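Local atomic coordinates of sorbitol dehydrogenase (Gluconobacter oxydans, PDB entry 5ITG), a protein that probably oxidises D-sorbitol to L-sorbose with a nicotinamide cofactor, as a member of the mannitol dehydrogenase family. Residues Y167-L172 with P211-W216; G301-C306 with L371-D376; D319-S324 with S356-F361. One frame throughout, in Å; residues are numbered along the deposited sequence.

Interaction 1 (Y167-L172 with P211-W216); sequences YVVEAL and PELAKW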
loop_
_atom_site.group_PDB
_atom_site.type_symbol
_atom_site.label_atom_id
_atom_site.label_comp_id
_atom_site.label_asym_id
_atom_site.label_seq_id
_atom_site.Cartn_x
_atom_site.Cartn_y
_atom_site.Cartn_z
ATOM N N TYR A 167 -4.340 -20.314 12.157
ATOM C CA TYR A 167 -2.971 -20.450 12.648
ATOM C C TYR A 167 -2.674 -19.492 13.793
ATOM O O TYR A 167 -2.147 -19.889 14.833
ATOM C CB TYR A 167 -1.975 -20.183 11.518
ATOM C CG TYR A 167 -1.659 -21.381 10.648
ATOM C CD1 TYR A 167 -0.825 -22.402 11.109
ATOM C CD2 TYR A 167 -2.184 -21.491 9.361
ATOM C CE1 TYR A 167 -0.517 -23.506 10.305
ATOM C CE2 TYR A 167 -1.884 -22.593 8.548
ATOM C CZ TYR A 167 -1.051 -23.593 9.029
ATOM O OH TYR A 167 -0.756 -24.681 8.238
ATOM N N VAL A 168 -3.008 -18.223 13.587
ATOM C CA VAL A 168 -2.755 -17.190 14.584
ATOM C C VAL A 168 -3.529 -17.404 15.875
ATOM O O VAL A 168 -2.950 -17.371 16.959
ATOM C CB VAL A 168 -3.078 -15.786 14.005
ATOM C CG1 VAL A 168 -3.082 -14.741 15.109
ATOM C CG2 VAL A 168 -2.031 -15.423 12.951
ATOM N N VAL A 169 -4.833 -17.621 15.769
ATOM C CA VAL A 169 -5.641 -17.830 16.959
ATOM C C VAL A 169 -5.270 -19.126 17.690
ATOM O O VAL A 169 -5.204 -19.141 18.918
ATOM C CB VAL A 169 -7.143 -17.800 16.606
ATOM C CG1 VAL A 169 -7.982 -18.261 17.789
ATOM C CG2 VAL A 169 -7.536 -16.365 16.220
ATOM N N GLU A 170 -5.013 -20.207 16.953
ATOM C CA GLU A 170 -4.623 -21.460 17.600
ATOM C C GLU A 170 -3.273 -21.264 18.292
ATOM O O GLU A 170 -3.049 -21.769 19.394
ATOM C CB GLU A 170 -4.534 -22.597 16.574
ATOM C CG GLU A 170 -3.967 -23.907 17.118
ATOM C CD GLU A 170 -4.833 -24.562 18.198
ATOM O OE1 GLU A 170 -5.903 -24.022 18.558
ATOM O OE2 GLU A 170 -4.431 -25.635 18.691
ATOM N N ALA A 171 -2.368 -20.525 17.652
ATOM C CA ALA A 171 -1.061 -20.277 18.254
ATOM C C ALA A 171 -1.232 -19.484 19.553
ATOM O O ALA A 171 -0.591 -19.777 20.568
ATOM C CB ALA A 171 -0.165 -19.511 17.279
ATOM N N LEU A 172 -2.104 -18.480 19.520
ATOM C CA LEU A 172 -2.350 -17.664 20.701
ATOM C C LEU A 172 -2.978 -18.497 21.818
ATOM O O LEU A 172 -2.655 -18.319 22.992
ATOM C CB LEU A 172 -3.245 -16.476 20.340
ATOM C CG LEU A 172 -2.522 -15.403 19.515
ATOM C CD1 LEU A 172 -3.510 -14.418 18.926
ATOM C CD2 LEU A 172 -1.506 -14.694 20.406
ATOM N N PRO A 211 -15.341 -17.768 23.122
ATOM C CA PRO A 211 -15.452 -16.434 23.723
ATOM C C PRO A 211 -14.352 -16.094 24.729
ATOM O O PRO A 211 -13.800 -14.993 24.699
ATOM C CB PRO A 211 -16.840 -16.464 24.353
ATOM C CG PRO A 211 -17.607 -17.303 23.373
ATOM C CD PRO A 211 -16.648 -18.449 23.128
ATOM N N GLU A 212 -14.035 -17.027 25.619
ATOM C CA GLU A 212 -12.988 -16.786 26.605
ATOM C C GLU A 212 -11.644 -16.546 25.919
ATOM O O GLU A 212 -10.835 -15.737 26.377
ATOM C CB GLU A 212 -12.866 -17.977 27.552
ATOM C CG GLU A 212 -14.077 -18.198 28.433
ATOM C CD GLU A 212 -13.946 -19.451 29.278
ATOM O OE1 GLU A 212 -12.885 -19.625 29.920
ATOM O OE2 GLU A 212 -14.905 -20.255 29.303
ATOM N N LEU A 213 -11.406 -17.262 24.825
ATOM C CA LEU A 213 -10.160 -17.120 24.077
ATOM C C LEU A 213 -10.073 -15.745 23.419
ATOM O O LEU A 213 -9.017 -15.119 23.419
ATOM C CB LEU A 213 -10.057 -18.198 22.996
ATOM C CG LEU A 213 -8.861 -18.065 22.046
ATOM C CD1 LEU A 213 -7.561 -18.054 22.832
ATOM C CD2 LEU A 213 -8.879 -19.213 21.048
ATOM N N ALA A 214 -11.189 -15.284 22.859
ATOM C CA ALA A 214 -11.226 -13.979 22.204
ATOM C C ALA A 214 -10.995 -12.893 23.242
ATOM O O ALA A 214 -10.306 -11.905 22.981
ATOM C CB ALA A 214 -12.566 -13.774 21.518
ATOM N N LYS A 215 -11.575 -13.086 24.422
ATOM C CA LYS A 215 -11.419 -12.127 25.506
ATOM C C LYS A 215 -9.942 -11.975 25.843
ATOM O O LYS A 215 -9.436 -10.857 25.964
ATOM C CB LYS A 215 -12.190 -12.592 26.746
ATOM C CG LYS A 215 -12.006 -11.690 27.956
ATOM C CD LYS A 215 -12.693 -12.256 29.195
ATOM C CE LYS A 215 -12.466 -11.359 30.404
ATOM N NZ LYS A 215 -12.956 -9.966 30.174
ATOM N N TRP A 216 -9.251 -13.107 25.982
ATOM C CA TRP A 216 -7.828 -13.107 26.304
ATOM C C TRP A 216 -7.000 -12.406 25.230
ATOM O O TRP A 216 -6.119 -11.604 25.541
ATOM C CB TRP A 216 -7.298 -14.538 26.460
ATOM C CG TRP A 216 -5.868 -14.571 26.928
ATOM C CD1 TRP A 216 -5.418 -14.336 28.197
ATOM C CD2 TRP A 216 -4.698 -14.769 26.121
ATOM N NE1 TRP A 216 -4.044 -14.371 28.230
ATOM C CE2 TRP A 216 -3.577 -14.636 26.971
ATOM C CE3 TRP A 216 -4.488 -15.045 24.762
ATOM C CZ2 TRP A 216 -2.264 -14.769 26.506
ATOM C CZ3 TRP A 216 -3.183 -15.177 24.303
ATOM C CH2 TRP A 216 -2.088 -15.039 25.173
#

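Interaction 2 (G301-C306 with L371-D376); sequences GHVMLC and LRIASD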
loop_
_atom_site.group_PDB
_atom_site.type_symbol
_atom_site.label_atom_id
_atom_site.label_comp_id
_atom_site.label_asym_id
_atom_site.label_seq_id
_atom_site.Cartn_x
_atom_site.Cartn_y
_atom_site.Cartn_z
ATOM N N GLY A 301 -3.164 14.143 -5.271
ATOM C CA GLY A 301 -2.278 14.740 -6.264
ATOM C C GLY A 301 -2.158 13.872 -7.501
ATOM O O GLY A 301 -2.042 14.375 -8.619
ATOM N N HIS A 302 -2.181 12.560 -7.299
ATOM C CA HIS A 302 -2.074 11.623 -8.406
ATOM C C HIS A 302 -3.211 11.851 -9.407
ATOM O O HIS A 302 -2.969 11.929 -10.608
ATOM C CB HIS A 302 -2.099 10.183 -7.879
ATOM C CG HIS A 302 -1.021 9.315 -8.452
ATOM N ND1 HIS A 302 -0.615 8.142 -7.854
ATOM C CD2 HIS A 302 -0.249 9.462 -9.556
ATOM C CE1 HIS A 302 0.363 7.605 -8.563
ATOM N NE2 HIS A 302 0.605 8.387 -9.600
ATOM N N VAL A 303 -4.445 11.985 -8.927
ATOM C CA VAL A 303 -5.546 12.205 -9.858
ATOM C C VAL A 303 -5.628 13.637 -10.369
ATOM O O VAL A 303 -6.096 13.861 -11.485
ATOM C CB VAL A 303 -6.914 11.788 -9.275
ATOM C CG1 VAL A 303 -6.977 10.265 -9.175
ATOM C CG2 VAL A 303 -7.142 12.428 -7.923
HETATM N N MSE A 304 -5.177 14.605 -9.574
HETATM C CA MSE A 304 -5.202 15.998 -10.032
HETATM C C MSE A 304 -4.245 16.128 -11.214
HETATM O O MSE A 304 -4.393 17.005 -12.075
HETATM C CB MSE A 304 -4.782 16.955 -8.912
HETATM C CG MSE A 304 -4.665 18.408 -9.347
HETATM SE SE MSE A 304 -6.301 19.175 -10.088
HETATM C CE MSE A 304 -7.235 19.555 -8.428
ATOM N N LEU A 305 -3.259 15.241 -11.253
ATOM C CA LEU A 305 -2.294 15.230 -12.342
ATOM C C LEU A 305 -2.829 14.428 -13.532
ATOM O O LEU A 305 -2.814 14.891 -14.678
ATOM C CB LEU A 305 -0.982 14.585 -11.881
ATOM C CG LEU A 305 0.092 14.414 -12.965
ATOM C CD1 LEU A 305 0.676 15.782 -13.328
ATOM C CD2 LEU A 305 1.195 13.497 -12.468
ATOM N N CYS A 306 -3.319 13.225 -13.253
ATOM C CA CYS A 306 -3.771 12.343 -14.323
ATOM C C CYS A 306 -5.075 12.644 -15.034
ATOM O O CYS A 306 -5.197 12.325 -16.211
ATOM C CB CYS A 306 -3.758 10.892 -13.835
ATOM S SG CYS A 306 -2.074 10.274 -13.500
ATOM N N LEU A 371 -4.328 6.329 -17.409
ATOM C CA LEU A 371 -5.664 5.743 -17.422
ATOM C C LEU A 371 -5.863 4.802 -16.241
ATOM O O LEU A 371 -6.966 4.692 -15.705
ATOM C CB LEU A 371 -5.916 5.000 -18.743
ATOM C CG LEU A 371 -6.414 5.895 -19.885
ATOM C CD1 LEU A 371 -6.565 5.088 -21.167
ATOM C CD2 LEU A 371 -7.754 6.511 -19.490
ATOM N N ARG A 372 -4.793 4.136 -15.822
ATOM C CA ARG A 372 -4.885 3.210 -14.700
ATOM C C ARG A 372 -5.131 3.987 -13.409
ATOM O O ARG A 372 -5.919 3.572 -12.556
ATOM C CB ARG A 372 -3.600 2.392 -14.576
ATOM C CG ARG A 372 -3.849 0.931 -14.221
ATOM C CD ARG A 372 -2.565 0.227 -13.813
ATOM N NE ARG A 372 -2.032 0.768 -12.565
ATOM C CZ ARG A 372 -2.688 0.766 -11.409
ATOM N NH1 ARG A 372 -3.909 0.245 -11.335
ATOM N NH2 ARG A 372 -2.128 1.286 -10.325
ATOM N N ILE A 373 -4.454 5.119 -13.274
ATOM C CA ILE A 373 -4.612 5.964 -12.097
ATOM C C ILE A 373 -6.040 6.502 -12.047
ATOM O O ILE A 373 -6.613 6.678 -10.972
ATOM C CB ILE A 373 -3.620 7.157 -12.131
ATOM C CG1 ILE A 373 -2.183 6.629 -12.083
ATOM C CG2 ILE A 373 -3.881 8.105 -10.963
ATOM C CD1 ILE A 373 -1.872 5.775 -10.864
ATOM N N ALA A 374 -6.618 6.735 -13.223
ATOM C CA ALA A 374 -7.969 7.268 -13.323
ATOM C C ALA A 374 -9.075 6.220 -13.152
ATOM O O ALA A 374 -10.251 6.575 -13.036
ATOM C CB ALA A 374 -8.138 7.985 -14.660
ATOM N N SER A 375 -8.708 4.941 -13.127
ATOM C CA SER A 375 -9.704 3.880 -12.972
ATOM C C SER A 375 -10.409 3.991 -11.621
ATOM O O SER A 375 -9.767 4.191 -10.588
ATOM C CB SER A 375 -9.058 2.492 -13.125
ATOM O OG SER A 375 -8.120 2.210 -12.095
ATOM N N ASP A 376 -11.732 3.858 -11.644
ATOM C CA ASP A 376 -12.552 3.969 -10.439
ATOM C C ASP A 376 -12.398 5.402 -9.931
ATOM O O ASP A 376 -12.395 5.655 -8.727
ATOM C CB ASP A 376 -12.093 2.967 -9.367
ATOM C CG ASP A 376 -13.120 2.783 -8.255
ATOM O OD1 ASP A 376 -14.257 3.287 -8.391
ATOM O OD2 ASP A 376 -12.793 2.124 -7.247
#

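Interaction 3 (D319-S324 with S356-F361); sequences DAIEDS and SVISRF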
loop_
_atom_site.group_PDB
_atom_site.type_symbol
_atom_site.label_atom_id
_atom_site.label_comp_id
_atom_site.label_asym_id
_atom_site.label_seq_id
_atom_site.Cartn_x
_atom_site.Cartn_y
_atom_site.Cartn_z
ATOM N N ASP A 319 5.213 11.175 -17.913
ATOM C CA ASP A 319 5.121 12.082 -19.061
ATOM C C ASP A 319 4.308 13.303 -18.623
ATOM O O ASP A 319 4.613 14.444 -18.983
ATOM C CB ASP A 319 4.381 11.444 -20.242
ATOM C CG ASP A 319 4.979 10.123 -20.682
ATOM O OD1 ASP A 319 6.201 10.058 -20.921
ATOM O OD2 ASP A 319 4.206 9.148 -20.802
ATOM N N ALA A 320 3.254 13.052 -17.852
ATOM C CA ALA A 320 2.392 14.128 -17.381
ATOM C C ALA A 320 3.072 15.045 -16.373
ATOM O O ALA A 320 2.903 16.264 -16.424
ATOM C CB ALA A 320 1.114 13.550 -16.774
ATOM N N ILE A 321 3.857 14.467 -15.467
ATOM C CA ILE A 321 4.522 15.266 -14.445
ATOM C C ILE A 321 5.599 16.176 -15.045
ATOM O O ILE A 321 6.016 17.147 -14.416
ATOM C CB ILE A 321 5.129 14.360 -13.336
ATOM C CG1 ILE A 321 5.495 15.204 -12.114
ATOM C CG2 ILE A 321 6.348 13.604 -13.865
ATOM C CD1 ILE A 321 4.286 15.719 -11.334
ATOM N N GLU A 322 6.027 15.862 -16.266
ATOM C CA GLU A 322 7.037 16.652 -16.969
ATOM C C GLU A 322 6.401 17.822 -17.713
ATOM O O GLU A 322 7.096 18.711 -18.209
ATOM C CB GLU A 322 7.810 15.770 -17.957
ATOM C CG GLU A 322 8.893 14.912 -17.296
ATOM C CD GLU A 322 9.373 13.774 -18.188
ATOM O OE1 GLU A 322 9.596 14.010 -19.394
ATOM O OE2 GLU A 322 9.529 12.641 -17.677
ATOM N N ASP A 323 5.076 17.816 -17.804
ATOM C CA ASP A 323 4.370 18.905 -18.468
ATOM C C ASP A 323 4.421 20.109 -17.522
ATOM O O ASP A 323 3.920 20.047 -16.399
ATOM C CB ASP A 323 2.915 18.494 -18.743
ATOM C CG ASP A 323 2.160 19.525 -19.550
ATOM O OD1 ASP A 323 1.892 20.619 -19.014
ATOM O OD2 ASP A 323 1.837 19.246 -20.729
ATOM N N SER A 324 5.023 21.201 -17.986
ATOM C CA SER A 324 5.174 22.405 -17.172
ATOM C C SER A 324 3.873 22.940 -16.579
ATOM O O SER A 324 3.836 23.328 -15.407
ATOM C CB SER A 324 5.853 23.512 -17.989
ATOM O OG SER A 324 6.069 24.657 -17.182
ATOM N N SER A 356 8.325 15.326 -2.169
ATOM C CA SER A 356 8.480 13.894 -2.426
ATOM C C SER A 356 7.419 13.382 -3.399
ATOM O O SER A 356 7.697 12.519 -4.231
ATOM C CB SER A 356 8.411 13.089 -1.123
ATOM O OG SER A 356 7.114 13.132 -0.548
ATOM N N VAL A 357 6.200 13.900 -3.294
ATOM C CA VAL A 357 5.142 13.465 -4.200
ATOM C C VAL A 357 5.565 13.770 -5.630
ATOM O O VAL A 357 5.510 12.904 -6.501
ATOM C CB VAL A 357 3.800 14.166 -3.868
ATOM C CG1 VAL A 357 2.833 14.063 -5.050
ATOM C CG2 VAL A 357 3.183 13.507 -2.619
ATOM N N ILE A 358 6.020 14.998 -5.854
ATOM C CA ILE A 358 6.462 15.427 -7.178
ATOM C C ILE A 358 7.625 14.570 -7.689
ATOM O O ILE A 358 7.598 14.076 -8.814
ATOM C CB ILE A 358 6.903 16.904 -7.147
ATOM C CG1 ILE A 358 5.740 17.785 -6.685
ATOM C CG2 ILE A 358 7.414 17.332 -8.520
ATOM C CD1 ILE A 358 4.512 17.659 -7.535
ATOM N N SER A 359 8.641 14.393 -6.852
ATOM C CA SER A 359 9.813 13.604 -7.221
ATOM C C SER A 359 9.468 12.157 -7.562
ATOM O O SER A 359 9.979 11.595 -8.535
ATOM C CB SER A 359 10.835 13.631 -6.081
ATOM O OG SER A 359 11.944 12.796 -6.386
ATOM N N ARG A 360 8.597 11.553 -6.761
ATOM C CA ARG A 360 8.201 10.175 -6.983
ATOM C C ARG A 360 7.481 9.997 -8.305
ATOM O O ARG A 360 7.739 9.030 -9.028
ATOM C CB ARG A 360 7.326 9.690 -5.828
ATOM C CG ARG A 360 8.093 9.595 -4.519
ATOM C CD ARG A 360 7.191 9.199 -3.368
ATOM N NE ARG A 360 6.681 7.834 -3.496
ATOM C CZ ARG A 360 5.651 7.365 -2.793
ATOM N NH1 ARG A 360 5.029 8.154 -1.923
ATOM N NH2 ARG A 360 5.246 6.109 -2.953
ATOM N N PHE A 361 6.583 10.927 -8.625
ATOM C CA PHE A 361 5.837 10.858 -9.876
ATOM C C PHE A 361 6.792 10.971 -11.072
ATOM O O PHE A 361 6.470 10.522 -12.169
ATOM C CB PHE A 361 4.781 11.980 -9.954
ATOM C CG PHE A 361 3.622 11.822 -8.984
ATOM C CD1 PHE A 361 3.434 10.643 -8.264
ATOM C CD2 PHE A 361 2.705 12.860 -8.813
ATOM C CE1 PHE A 361 2.342 10.499 -7.386
ATOM C CE2 PHE A 361 1.610 12.729 -7.939
ATOM C CZ PHE A 361 1.430 11.546 -7.228
#

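Interaction 1 (Y167-L172 with P211-W216)
Val-169 meets Leu-213, and Leu-172 meets Trp-216, where helix 164-177 packs against helix 211-220 in the Rossmann part of the protein. The contact is small and mostly apolar, with no hydrogen bond between the two segments. Val-169 CG1 touches the Leu-213 branch CD2 at 3.5 Å, and the two side chains cross at a slant. In Leu-213, CG is anti to the backbone N (chi1 174°), which carries the branched end across to the valine. The second pair lies one turn further along each helix. There the six-membered part of the Trp-216 indole reaches the start of the Leu-172 side chain, with CZ3 4.2 Å from CB.

The next shell is formed by nearby helices and loops. Val-169 also packs on Tyr-205 and Ala-206 of helix 194-209, and Leu-172 lies on Phe-183, while Leu-213 rests on Arg-173 and Trp-176. The Trp-216 ring stacks with Trp-176, further along helix 164-177, and touches Ala-182. Of the atoms of 167-172, the one closest to the indole is a carbonyl oxygen. Leu-172 O approaches the Trp-216 ring obliquely, 3.4 Å from Trp-216 CZ3.

Interaction 2 (G301-C306 with L371-D376)
Ile-373 lies against the imidazole of His-302, and the two side chains cross at about a right angle. The end methyl CD1 sits over one face of the ring, 3.9 Å from its centroid and 18° off the normal. This is a CH-pi contact. The methyl is offset toward the rim, and Ile-373 CD1 is closest to His-302 CE1, at 3.7 Å. The other branch, CG2, comes to 4.0 Å from His-302 CG, so the isoleucine spans the ring from its base to its far end. With CG1 anti to the carbonyl carbon, chi1 (-63°) separates the two branches, and chi2 (-58°) turns CD1 over the imidazole. Cys-306, one turn on from His-302, closes on the root of the same side chain, with SG 3.7 Å from Ile-373 CB. Val-303 adds a looser contact, its CG1 4.2 Å from Ile-373 CG2. Val-317 packs on His-302, Cys-306 and Ile-373 together. Beyond the isoleucine, Ser-375 OG donates to Arg-372 O at 2.6 Å, near the end of the short helix. The result is helix-to-helix packing of the long helix 288-312 against helix 370-374, within the helical C-terminal domain of the mannitol dehydrogenase family.

Interaction 3 (D319-S324 with S356-F361)
The Phe-361 ring receives Ile-321 at its edge, where CD1 lies near the ring plane, 4.1 Å from Phe-361 CD2. One face of the ring is occupied from within its own helix: Val-357 O sits 3.3 Å above the plane, offset toward the rim. On the opposite face the imidazole of His-302 stacks, offset and nearly parallel. The setting is the helical C-terminal domain. Here the last turn of helix 350-361 meets the type I beta turn of Ala-320 to Asp-323.

Ile-321 carries the turn's side of the contact. It crosses the Phe-361 side chain at about a right angle and meets mainly its base, where Ile-321 CG1 lies 3.9 Å from Phe-361 CB. With chi1 -165° the CG1 arm points away from the backbone N toward Phe-361, and chi2 turns CD1 to the ring edge. Ile-321 CD1 also reaches Ile-358 CD1, at 4.3 Å, one turn earlier in the helix. The side-chain contacts are apolar, and no hydrogen bond joins the segments.

Leu-327 and Leu-330 of helix 324-338 pack on both isoleucines, Ile-321 and Ile-358. The turn leads into that helix through Asp-323, the N-cap residue, whose OD1 accepts from Leu-326 N. Its OD2 forms a salt bridge with Lys-480 and a hydrogen bond with Tyr-314 OH. Within the turn, Asp-323 N donates to Ala-320 O at 3.0 Å. The remaining branch of Ile-321 faces backbone rather than side chain: CG2 rests 3.5 Å from Phe-361 O.

How the interactions relate
Interactions 2 and 3 are neighbours in the C-terminal domain, with centres 13 Å apart. Their main link is the His-302 ring, which lies between Ile-373 CD1 on one face and Phe-361 on the other, with His-302 NE2 3.5 Å from Phe-361 CE1. Leu-305 adds a second link: its CD2 is 4.0 Å from Ile-321 CD1. Along the chain, both segments of interaction 3 fall between those of interaction 2. Interaction 1 belongs to the Rossmann part, across the chain's centre from the other two. Its centre is 42 Å from that of interaction 2 and 47 Å from that of interaction 3. The structure is substrate-free, so no bound sugar marks a pocket near any of them.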